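Long-range contacts in histidinol-phosphate aminotransferase (Clostridium acetobutylicum, PDB 3FTB), which probably acts as a pyridoxal phosphate-dependent aminotransferase, moving amino groups between substrates: residues 276-281 against 346-351; 298-303 against 339-344; 286-291 against 352-357; 34-39 against 266-271. One frame throughout, in Å; residues are numbered along the deposited sequence.

Contact 1: residues 276-281 against 346-351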
# COMPACT_ATOMS: atom_id res chain seq x y z
N ARG A 276 -16.71 11.28 26.74
CA ARG A 276 -17.61 11.82 25.73
C ARG A 276 -18.79 12.50 26.40
O ARG A 276 -19.21 13.58 26.00
CB ARG A 276 -18.11 10.76 24.75
CG ARG A 276 -19.04 11.31 23.66
CD ARG A 276 -19.48 10.25 22.66
NE ARG A 276 -19.88 9.01 23.32
CZ ARG A 276 -19.42 7.80 23.00
NH1 ARG A 276 -18.56 7.66 22.00
NH2 ARG A 276 -19.82 6.73 23.68
N LYS A 277 -19.32 11.86 27.44
CA LYS A 277 -20.48 12.37 28.16
C LYS A 277 -20.19 13.70 28.85
O LYS A 277 -21.02 14.61 28.83
CB LYS A 277 -20.99 11.33 29.18
CG LYS A 277 -22.35 11.65 29.77
CD LYS A 277 -22.81 10.55 30.71
CE LYS A 277 -24.06 10.97 31.47
NZ LYS A 277 -23.82 12.16 32.35
N ARG A 278 -19.01 13.80 29.46
CA ARG A 278 -18.61 15.02 30.15
C ARG A 278 -18.30 16.13 29.16
O ARG A 278 -18.82 17.24 29.27
CB ARG A 278 -17.38 14.76 31.03
CG ARG A 278 -17.04 15.90 31.98
CD ARG A 278 -15.65 15.74 32.57
NE ARG A 278 -14.60 15.97 31.58
CZ ARG A 278 -13.81 17.04 31.56
NH1 ARG A 278 -13.93 17.97 32.49
NH2 ARG A 278 -12.88 17.17 30.61
N PHE A 279 -17.44 15.82 28.20
CA PHE A 279 -17.04 16.77 27.18
C PHE A 279 -18.26 17.54 26.63
O PHE A 279 -18.24 18.77 26.52
CB PHE A 279 -16.29 16.04 26.04
CG PHE A 279 -15.55 16.96 25.11
CD1 PHE A 279 -14.53 17.77 25.58
CD2 PHE A 279 -15.89 17.03 23.77
CE1 PHE A 279 -13.85 18.61 24.73
CE2 PHE A 279 -15.22 17.88 22.92
CZ PHE A 279 -14.20 18.67 23.41
N ILE A 280 -19.32 16.80 26.32
CA ILE A 280 -20.51 17.39 25.73
C ILE A 280 -21.27 18.28 26.72
O ILE A 280 -21.96 19.23 26.31
CB ILE A 280 -21.46 16.31 25.17
CG1 ILE A 280 -21.07 15.92 23.74
CG2 ILE A 280 -22.90 16.80 25.20
CD1 ILE A 280 -19.60 15.57 23.53
N GLU A 281 -21.16 18.00 28.02
CA GLU A 281 -21.84 18.83 29.02
C GLU A 281 -21.07 20.12 29.19
O GLU A 281 -21.66 21.20 29.29
CB GLU A 281 -21.99 18.09 30.35
CG GLU A 281 -23.13 17.07 30.35
CD GLU A 281 -23.01 16.04 31.45
OE1 GLU A 281 -21.88 15.83 31.94
OE2 GLU A 281 -24.05 15.43 31.82
N LYS A 346 -6.28 16.76 28.16
CA LYS A 346 -6.24 17.58 26.95
C LYS A 346 -7.56 18.31 26.71
O LYS A 346 -7.58 19.46 26.24
CB LYS A 346 -5.89 16.72 25.72
CG LYS A 346 -4.46 16.16 25.74
CD LYS A 346 -4.01 15.73 24.35
CE LYS A 346 -2.72 14.94 24.40
NZ LYS A 346 -2.90 13.69 25.18
N ASN A 347 -8.67 17.64 27.03
CA ASN A 347 -10.01 18.17 26.85
C ASN A 347 -10.30 19.37 27.76
O ASN A 347 -10.91 20.36 27.33
CB ASN A 347 -11.04 17.06 27.09
CG ASN A 347 -11.26 16.19 25.87
OD1 ASN A 347 -10.64 16.39 24.82
ND2 ASN A 347 -12.15 15.21 26.00
N THR A 348 -9.88 19.28 29.01
CA THR A 348 -10.09 20.38 29.94
C THR A 348 -9.26 21.58 29.49
O THR A 348 -9.70 22.72 29.57
CB THR A 348 -9.74 19.98 31.38
OG1 THR A 348 -10.62 18.94 31.82
CG2 THR A 348 -9.85 21.18 32.31
N LYS A 349 -8.05 21.30 29.00
CA LYS A 349 -7.20 22.35 28.46
C LYS A 349 -7.90 23.01 27.27
O LYS A 349 -8.02 24.23 27.20
CB LYS A 349 -5.86 21.77 28.03
CG LYS A 349 -4.74 22.79 27.95
CD LYS A 349 -3.58 22.29 27.12
CE LYS A 349 -2.37 23.20 27.27
NZ LYS A 349 -1.95 23.37 28.70
N PHE A 350 -8.34 22.18 26.34
CA PHE A 350 -9.11 22.63 25.18
C PHE A 350 -10.27 23.59 25.54
O PHE A 350 -10.39 24.68 24.98
CB PHE A 350 -9.67 21.40 24.44
CG PHE A 350 -10.56 21.75 23.29
CD1 PHE A 350 -10.02 22.25 22.10
CD2 PHE A 350 -11.93 21.59 23.39
CE1 PHE A 350 -10.84 22.58 21.04
CE2 PHE A 350 -12.76 21.92 22.33
CZ PHE A 350 -12.21 22.41 21.15
N LEU A 351 -11.11 23.15 26.48
CA LEU A 351 -12.29 23.89 26.90
C LEU A 351 -11.91 25.21 27.56
O LEU A 351 -12.58 26.23 27.38
CB LEU A 351 -13.12 23.06 27.88
CG LEU A 351 -13.96 21.88 27.37
CD1 LEU A 351 -14.14 20.83 28.46
CD2 LEU A 351 -15.32 22.36 26.85
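F279 reaches across from its helix with CG anti to the backbone N (chi1 -166°). From CB the chain runs to CG, which lies beside the amide of N347. CD1 comes closer, 3.5 Å from N347 ND2. CE1 sits 3.7 Å from N347 CG and also touches L351, whose CG is 4.2 Å from F279 CE1. The tip, CZ, ends 3.7 Å from F350 CD2, which lies in the plane of the F279 ring, at its edge. The two rings are tilted against each other by 37°, with centroids 5.9 Å apart. The N347 amide has fixed partners: ND2 hydrogen-bonds to E275, and OD1 hydrogen-bonds to Y31 OH and K342 N. These bonds probably hold the amide in place against the F279 ring. Segments 276-281 and 346-351 run nearly parallel, their axes 11.0 Å apart at closest; they lie on helices 262-285 and 344-359. Both helices pack on one face of the small sheet of the chain, as in the small domain of fold type I aminotransferases; F279 rests on V300 and F350 meets F339 edge-to-face. Further out, the R278 chain bends at chi3 and brings NH2 to T348 OG1 at 3.1 Å. The angle at the hydrogen is 140°, so the bond is bent. R278 NH2 also forms a salt bridge with E275, while T348 OG1 bonds to E344 O.

Contact 2: residues 298-303 against 339-344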
# COMPACT_ATOMS: atom_id res chain seq x y z
N ASN A 298 -15.57 9.32 18.69
CA ASN A 298 -14.66 10.23 19.40
C ASN A 298 -14.55 11.65 18.80
O ASN A 298 -13.46 12.23 18.73
CB ASN A 298 -13.28 9.59 19.55
CG ASN A 298 -12.60 9.35 18.22
OD1 ASN A 298 -13.27 9.05 17.24
ND2 ASN A 298 -11.28 9.50 18.18
N PHE A 299 -15.69 12.21 18.39
CA PHE A 299 -15.76 13.58 17.92
C PHE A 299 -17.18 14.14 18.06
O PHE A 299 -18.14 13.38 18.19
CB PHE A 299 -15.29 13.69 16.47
CG PHE A 299 -15.98 12.72 15.55
CD1 PHE A 299 -17.21 13.03 15.00
CD2 PHE A 299 -15.39 11.50 15.24
CE1 PHE A 299 -17.86 12.13 14.16
CE2 PHE A 299 -16.03 10.61 14.41
CZ PHE A 299 -17.26 10.93 13.86
N VAL A 300 -17.29 15.46 18.04
CA VAL A 300 -18.56 16.16 18.28
C VAL A 300 -18.74 17.35 17.32
O VAL A 300 -17.81 18.15 17.15
CB VAL A 300 -18.61 16.65 19.75
CG1 VAL A 300 -17.45 17.61 20.04
CG2 VAL A 300 -19.95 17.28 20.07
N LEU A 301 -19.91 17.47 16.70
CA LEU A 301 -20.21 18.60 15.80
C LEU A 301 -20.99 19.73 16.48
O LEU A 301 -22.14 19.54 16.92
CB LEU A 301 -20.99 18.13 14.56
CG LEU A 301 -21.42 19.22 13.56
CD1 LEU A 301 -20.26 19.60 12.66
CD2 LEU A 301 -22.63 18.78 12.74
N CYS A 302 -20.38 20.90 16.54
CA CYS A 302 -20.99 22.05 17.21
C CYS A 302 -21.45 23.14 16.22
O CYS A 302 -20.76 23.48 15.27
CB CYS A 302 -20.03 22.62 18.27
SG CYS A 302 -19.52 21.40 19.53
N ARG A 303 -22.66 23.64 16.45
CA ARG A 303 -23.16 24.83 15.76
C ARG A 303 -22.81 26.04 16.61
O ARG A 303 -22.93 26.01 17.83
CB ARG A 303 -24.68 24.73 15.61
CG ARG A 303 -25.29 25.82 14.77
CD ARG A 303 -25.19 25.50 13.30
NE ARG A 303 -25.68 26.61 12.48
CZ ARG A 303 -26.91 26.70 12.00
NH1 ARG A 303 -27.26 27.74 11.26
NH2 ARG A 303 -27.79 25.74 12.23
N PHE A 339 -14.91 19.08 16.67
CA PHE A 339 -13.87 18.92 17.68
C PHE A 339 -13.62 17.44 17.95
O PHE A 339 -14.56 16.64 18.00
CB PHE A 339 -14.26 19.60 19.01
CG PHE A 339 -14.61 21.06 18.89
CD1 PHE A 339 -14.16 21.83 17.81
CD2 PHE A 339 -15.38 21.69 19.88
CE1 PHE A 339 -14.48 23.19 17.71
CE2 PHE A 339 -15.70 23.05 19.79
CZ PHE A 339 -15.24 23.79 18.70
N ALA A 340 -12.37 17.07 18.14
CA ALA A 340 -12.06 15.71 18.56
C ALA A 340 -12.38 15.56 20.04
O ALA A 340 -12.48 16.54 20.76
CB ALA A 340 -10.60 15.38 18.29
N ILE A 341 -12.56 14.32 20.47
CA ILE A 341 -12.75 14.03 21.88
C ILE A 341 -11.58 13.15 22.30
O ILE A 341 -11.45 12.03 21.83
CB ILE A 341 -14.11 13.32 22.16
CG1 ILE A 341 -15.26 14.23 21.72
CG2 ILE A 341 -14.25 12.97 23.64
CD1 ILE A 341 -16.63 13.68 22.04
N LYS A 342 -10.71 13.70 23.15
CA LYS A 342 -9.51 13.01 23.61
C LYS A 342 -9.68 12.63 25.06
O LYS A 342 -10.79 12.44 25.55
CB LYS A 342 -8.29 13.91 23.45
CG LYS A 342 -8.17 14.49 22.06
CD LYS A 342 -7.04 15.49 21.95
CE LYS A 342 -6.85 15.91 20.50
NZ LYS A 342 -6.26 14.82 19.69
N ASP A 343 -8.55 12.53 25.76
CA ASP A 343 -8.54 12.28 27.20
C ASP A 343 -8.90 13.56 28.00
O ASP A 343 -8.71 14.68 27.53
CB ASP A 343 -7.17 11.76 27.62
CG ASP A 343 -6.04 12.66 27.16
OD1 ASP A 343 -5.43 13.34 28.01
OD2 ASP A 343 -5.75 12.70 25.94
N GLU A 344 -9.40 13.36 29.21
CA GLU A 344 -9.86 14.44 30.08
C GLU A 344 -8.87 15.61 30.21
O GLU A 344 -9.27 16.78 30.19
CB GLU A 344 -10.23 13.87 31.46
CG GLU A 344 -10.92 14.86 32.41
CD GLU A 344 -11.96 14.19 33.31
OE1 GLU A 344 -12.27 13.00 33.09
OE2 GLU A 344 -12.48 14.85 34.24
O HOH W 1 -9.91 10.79 19.98
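Strands 299-304 and 336-340 run antiparallel here; V300 CG1 rests on the CB of F339, and the I341 branch fills the space along the F299 backbone. V300 and F339 form the hydrogen-bonded pair. V300 N donates to F339 O at 3.0 Å, nearly along the C=O axis. F339 N returns a bond of 3.1 Å to V300 O that is almost straight (176°). On their face of the sheet, V300 CG1 and F339 CB are 3.9 Å apart. C302 comes up on the same face with SG anti to its carbonyl carbon. Its sulfur lies 4.2 Å from F339 CD2, oblique to the ring, in a sulfur-aromatic contact. F299 and A340 form the next pair, not hydrogen-bonded, with side chains on the other face. Beyond them, I341 lays its long branch along the neighbouring backbone. I341 CG1 is 3.9 Å from F299 CA, and I341 CD1 is 4.2 Å from V300 CB. The pairing goes on past the last bridge: I341 N donates to N298 O at 2.9 Å, from 52° above the carbonyl plane. One water joins N298 ND2 to I341 O, and N298 ND2 also bonds to N34 O. On the other face, the F299 ring meets F186 edge-to-face. Strand 299-304 is thus held between strands 336-340 and 289-293. V300 packs on L283 of helix 262-285, and I341 packs on F279 of the same helix.

Contact 3: residues 286-291 against 352-357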
# COMPACT_ATOMS: atom_id res chain seq x y z
N ILE A 286 -20.70 26.42 27.08
CA ILE A 286 -19.98 27.48 26.36
C ILE A 286 -20.94 28.34 25.55
O ILE A 286 -21.81 27.82 24.84
CB ILE A 286 -18.84 26.90 25.49
CG1 ILE A 286 -18.06 25.86 26.30
CG2 ILE A 286 -17.92 28.01 24.97
CD1 ILE A 286 -16.62 25.78 25.97
N GLY A 287 -20.80 29.66 25.67
CA GLY A 287 -21.78 30.60 25.17
C GLY A 287 -21.97 30.67 23.66
O GLY A 287 -23.10 30.82 23.17
N PHE A 288 -20.87 30.58 22.91
CA PHE A 288 -20.98 30.62 21.46
C PHE A 288 -21.34 29.25 20.92
O PHE A 288 -21.72 29.12 19.75
CB PHE A 288 -19.71 31.16 20.80
CG PHE A 288 -18.46 30.45 21.21
CD1 PHE A 288 -18.10 29.28 20.59
CD2 PHE A 288 -17.64 30.96 22.19
CE1 PHE A 288 -16.95 28.63 20.95
CE2 PHE A 288 -16.49 30.32 22.56
CZ PHE A 288 -16.15 29.15 21.94
N ILE A 289 -21.23 28.23 21.77
CA ILE A 289 -21.71 26.90 21.43
C ILE A 289 -23.23 26.90 21.49
O ILE A 289 -23.81 26.72 22.56
CB ILE A 289 -21.17 25.82 22.35
CG1 ILE A 289 -19.64 25.83 22.36
CG2 ILE A 289 -21.67 24.44 21.89
CD1 ILE A 289 -19.02 25.02 21.27
N LYS A 290 -23.84 27.11 20.33
CA LYS A 290 -25.29 27.23 20.18
C LYS A 290 -25.97 25.87 20.26
O LYS A 290 -27.03 25.73 20.87
CB LYS A 290 -25.62 27.94 18.86
CG LYS A 290 -26.97 27.58 18.27
CD LYS A 290 -27.21 28.31 16.94
CE LYS A 290 -27.64 29.75 17.17
NZ LYS A 290 -27.88 30.51 15.90
N ARG A 291 -25.35 24.88 19.63
CA ARG A 291 -25.85 23.51 19.68
C ARG A 291 -24.75 22.48 19.53
O ARG A 291 -23.89 22.57 18.65
CB ARG A 291 -26.93 23.26 18.62
CG ARG A 291 -27.41 21.82 18.61
CD ARG A 291 -28.44 21.54 17.52
NE ARG A 291 -28.86 20.14 17.56
CZ ARG A 291 -29.75 19.58 16.74
NH1 ARG A 291 -30.35 20.30 15.80
NH2 ARG A 291 -30.04 18.30 16.87
N ARG A 352 -10.83 25.19 28.34
CA ARG A 352 -10.38 26.39 29.02
C ARG A 352 -9.85 27.44 28.05
O ARG A 352 -9.65 28.58 28.43
CB ARG A 352 -9.35 26.06 30.09
CG ARG A 352 -9.94 25.17 31.18
CD ARG A 352 -8.92 24.85 32.26
NE ARG A 352 -7.66 24.38 31.70
CZ ARG A 352 -6.66 23.87 32.41
NH1 ARG A 352 -6.77 23.76 33.73
NH2 ARG A 352 -5.54 23.48 31.81
N ALA A 353 -9.63 27.05 26.80
CA ALA A 353 -9.30 28.00 25.75
C ALA A 353 -10.59 28.53 25.11
O ALA A 353 -10.69 29.72 24.79
CB ALA A 353 -8.42 27.35 24.71
N LEU A 354 -11.56 27.63 24.93
CA LEU A 354 -12.87 27.98 24.40
C LEU A 354 -13.52 29.02 25.29
O LEU A 354 -14.20 29.92 24.83
CB LEU A 354 -13.77 26.75 24.36
CG LEU A 354 -14.04 26.09 23.00
CD1 LEU A 354 -12.76 25.97 22.19
CD2 LEU A 354 -14.67 24.74 23.20
N LYS A 355 -13.30 28.85 26.59
CA LYS A 355 -13.79 29.78 27.59
C LYS A 355 -13.10 31.15 27.48
O LYS A 355 -13.75 32.20 27.59
CB LYS A 355 -13.60 29.17 28.99
CG LYS A 355 -14.56 28.02 29.29
CD LYS A 355 -13.99 27.05 30.32
CE LYS A 355 -14.98 25.94 30.66
NZ LYS A 355 -15.51 25.22 29.45
N GLY A 356 -11.79 31.14 27.27
CA GLY A 356 -11.06 32.38 27.11
C GLY A 356 -11.53 33.13 25.87
O GLY A 356 -11.54 34.34 25.85
N VAL A 357 -11.91 32.39 24.84
CA VAL A 357 -12.47 33.01 23.65
C VAL A 357 -13.81 33.65 24.00
O VAL A 357 -14.04 34.82 23.69
CB VAL A 357 -12.65 32.01 22.49
CG1 VAL A 357 -13.29 32.70 21.29
CG2 VAL A 357 -11.32 31.38 22.12
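The F288 ring has I286 over one face, with CG2 3.6 Å above the ring plane and shifted toward the rim. At its edge lies L354 O, a backbone oxygen in the ring plane and 3.2 Å from F288 CE2. The ring's C-H edge thus faces a helix carbonyl. V357 comes in obliquely, with CG1 4.2 Å from F288 CE2. The ring gets there because F288 CG takes the crowded position between the backbone N and the carbonyl carbon (chi1 54°). The side chain crosses that of L354 at about a right angle, with F288 CZ 3.9 Å from L354 CG. I286 makes the closest apolar touch of the two segments. Its CD1 presses on L354 CB at 3.4 Å, tighter than usual van der Waals contact. L354 CD2 lies beside the same methyl, 3.5 Å from I286 CD1. L354 itself is off the staggered positions, with chi1 -105°, which agrees with crowding here. On the more exposed side, K355 starts out away from I286, but its chain bends at chi4 and brings NZ back to 3.7 Å from I286 CD1. This is a touch only, not a polar bond. F288 also packs on L312 of helix 309-317, and L354 and V357 pack on L316. In strand 289-293, K290 and R291 both face R303, a classic beta bulge. Helix 344-359 packs on the turn that joins helix 262-285 to edge strand 289-293, part of the alpha/beta small domain of fold type I aminotransferases.

Contact 4: residues 34-39 against 266-271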
# COMPACT_ATOMS: atom_id res chain seq x y z
N ASN A 34 -8.77 12.78 14.92
CA ASN A 34 -9.58 11.86 15.72
C ASN A 34 -8.93 10.49 15.88
O ASN A 34 -9.54 9.46 15.61
CB ASN A 34 -10.97 11.69 15.11
CG ASN A 34 -11.61 13.02 14.71
OD1 ASN A 34 -12.24 13.10 13.66
ND2 ASN A 34 -11.45 14.04 15.54
N ILE A 35 -7.68 10.47 16.33
CA ILE A 35 -7.01 9.22 16.64
C ILE A 35 -7.16 8.99 18.14
O ILE A 35 -7.21 9.94 18.91
CB ILE A 35 -5.51 9.24 16.26
CG1 ILE A 35 -5.34 9.64 14.78
CG2 ILE A 35 -4.84 7.88 16.56
CD1 ILE A 35 -6.07 8.73 13.77
N ASN A 36 -7.24 7.72 18.52
CA ASN A 36 -7.37 7.30 19.91
C ASN A 36 -6.21 7.83 20.75
O ASN A 36 -5.04 7.64 20.40
CB ASN A 36 -7.43 5.77 19.97
CG ASN A 36 -7.84 5.23 21.33
OD1 ASN A 36 -7.34 5.66 22.37
ND2 ASN A 36 -8.75 4.25 21.33
N PRO A 37 -6.52 8.49 21.87
CA PRO A 37 -5.55 9.14 22.75
C PRO A 37 -4.84 8.14 23.66
O PRO A 37 -3.74 8.41 24.14
CB PRO A 37 -6.45 10.05 23.59
CG PRO A 37 -7.60 9.16 23.83
CD PRO A 37 -7.87 8.60 22.45
N LEU A 38 -5.46 6.99 23.88
CA LEU A 38 -4.91 5.97 24.76
C LEU A 38 -3.74 5.22 24.12
O LEU A 38 -3.30 4.18 24.63
CB LEU A 38 -6.01 5.00 25.19
CG LEU A 38 -6.95 5.70 26.17
CD1 LEU A 38 -8.39 5.23 26.03
CD2 LEU A 38 -6.44 5.53 27.59
N GLY A 39 -3.24 5.77 23.01
CA GLY A 39 -2.03 5.29 22.37
C GLY A 39 -2.06 3.92 21.73
O GLY A 39 -3.10 3.27 21.66
N GLU A 266 -11.15 -2.47 26.08
CA GLU A 266 -12.05 -2.17 27.20
C GLU A 266 -11.65 -0.92 27.97
O GLU A 266 -12.49 -0.18 28.49
CB GLU A 266 -12.11 -3.36 28.16
CG GLU A 266 -12.78 -4.60 27.59
CD GLU A 266 -12.71 -5.77 28.55
OE1 GLU A 266 -13.53 -6.70 28.41
OE2 GLU A 266 -11.83 -5.76 29.45
N GLU A 267 -10.34 -0.71 28.05
CA GLU A 267 -9.80 0.47 28.69
C GLU A 267 -10.17 1.69 27.83
O GLU A 267 -10.34 2.81 28.32
CB GLU A 267 -8.28 0.34 28.81
CG GLU A 267 -7.61 1.37 29.72
CD GLU A 267 -6.18 1.69 29.30
OE1 GLU A 267 -5.78 2.87 29.39
OE2 GLU A 267 -5.45 0.77 28.87
N SER A 268 -10.33 1.44 26.53
CA SER A 268 -10.67 2.49 25.57
C SER A 268 -12.15 2.87 25.68
O SER A 268 -12.49 4.05 25.80
CB SER A 268 -10.29 2.05 24.15
OG SER A 268 -8.88 1.91 24.01
N LEU A 269 -13.04 1.88 25.65
CA LEU A 269 -14.46 2.11 25.91
C LEU A 269 -14.65 2.84 27.24
O LEU A 269 -15.46 3.76 27.36
CB LEU A 269 -15.23 0.79 25.93
CG LEU A 269 -15.91 0.37 24.63
CD1 LEU A 269 -15.42 1.19 23.45
CD2 LEU A 269 -15.72 -1.13 24.38
N LEU A 270 -13.89 2.42 28.25
CA LEU A 270 -13.91 3.04 29.56
C LEU A 270 -13.68 4.54 29.39
O LEU A 270 -14.23 5.38 30.12
CB LEU A 270 -12.81 2.43 30.43
CG LEU A 270 -13.20 1.87 31.79
CD1 LEU A 270 -12.02 1.92 32.74
CD2 LEU A 270 -14.39 2.63 32.37
N TRP A 271 -12.86 4.88 28.40
CA TRP A 271 -12.51 6.27 28.16
C TRP A 271 -13.70 7.06 27.60
O TRP A 271 -14.31 7.83 28.34
CB TRP A 271 -11.26 6.36 27.28
CG TRP A 271 -11.16 7.63 26.52
CD1 TRP A 271 -11.18 8.90 27.03
CD2 TRP A 271 -11.03 7.77 25.11
NE1 TRP A 271 -11.08 9.82 26.02
CE2 TRP A 271 -10.98 9.15 24.83
CE3 TRP A 271 -10.95 6.86 24.05
CZ2 TRP A 271 -10.86 9.64 23.53
CZ3 TRP A 271 -10.83 7.35 22.76
CH2 TRP A 271 -10.79 8.73 22.51
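A proline ring sits tip to tip over the indole of W271. P37 CG lies 3.3 Å above the indole plane, offset toward the rim. P37 CD points at the six-membered ring in a CH-pi contact, 30° off the ring normal. The carbons are modelled too close at this point, so only the direction of approach carries weight. W271 reaches the loop with CG anti to its backbone N, and its NE1 is held by a bond to K342 O. Beside the proline, L38 slides past the tryptophan in the opposite direction. L38 CD1 touches W271 CB at 3.3 Å and S268 CA at 3.6 Å. The other branch, L38 CD2, is 3.3 Å from E267 OE1, a carboxylate oxygen against a methyl. N36 shapes the loop: its OD1 accepts from L38 N at 2.8 Å, with the donor in the plane of the amide carbonyl. This is an Asx turn, and it puts P37 and L38 side by side against helix 262-285. The N36 amide lies 43° from the indole plane, with OD1 3.9 Å from W271 CZ3. N36 ND2 and S268 OG are neighbours 3.6 Å apart, but each is bonded elsewhere, to F216 O and Y264 O. The loop follows strand 29-30 and reaches the helix far along the chain. With these polar groups paired away from the interface, the two segments meet mainly through apolar contact over the indole face, and the bond to K342 O probably helps to fix the ring beneath the proline.

In the fold
From the N terminus, contact 4 closes first. It ties the loop after strand 29-30 to helix 262-285 across 226 residues that hold the whole seven-stranded sheet. The other three come after it and overlap one another. Contact 1 opens further along the same helix, then contact 3, then contact 2. Contact 2 closes first, between two neighbouring strands, and is nested inside both of the others. Contacts 1 and 3 cross, both ending on helix 344-359. Together they tie helices 262-285 and 344-359 to the five-stranded sheet. Contact 2 touches all the others; K342 and W271 link it to contact 4. Contacts 3 and 4 stay apart, their nearest atoms about 14 Å from each other.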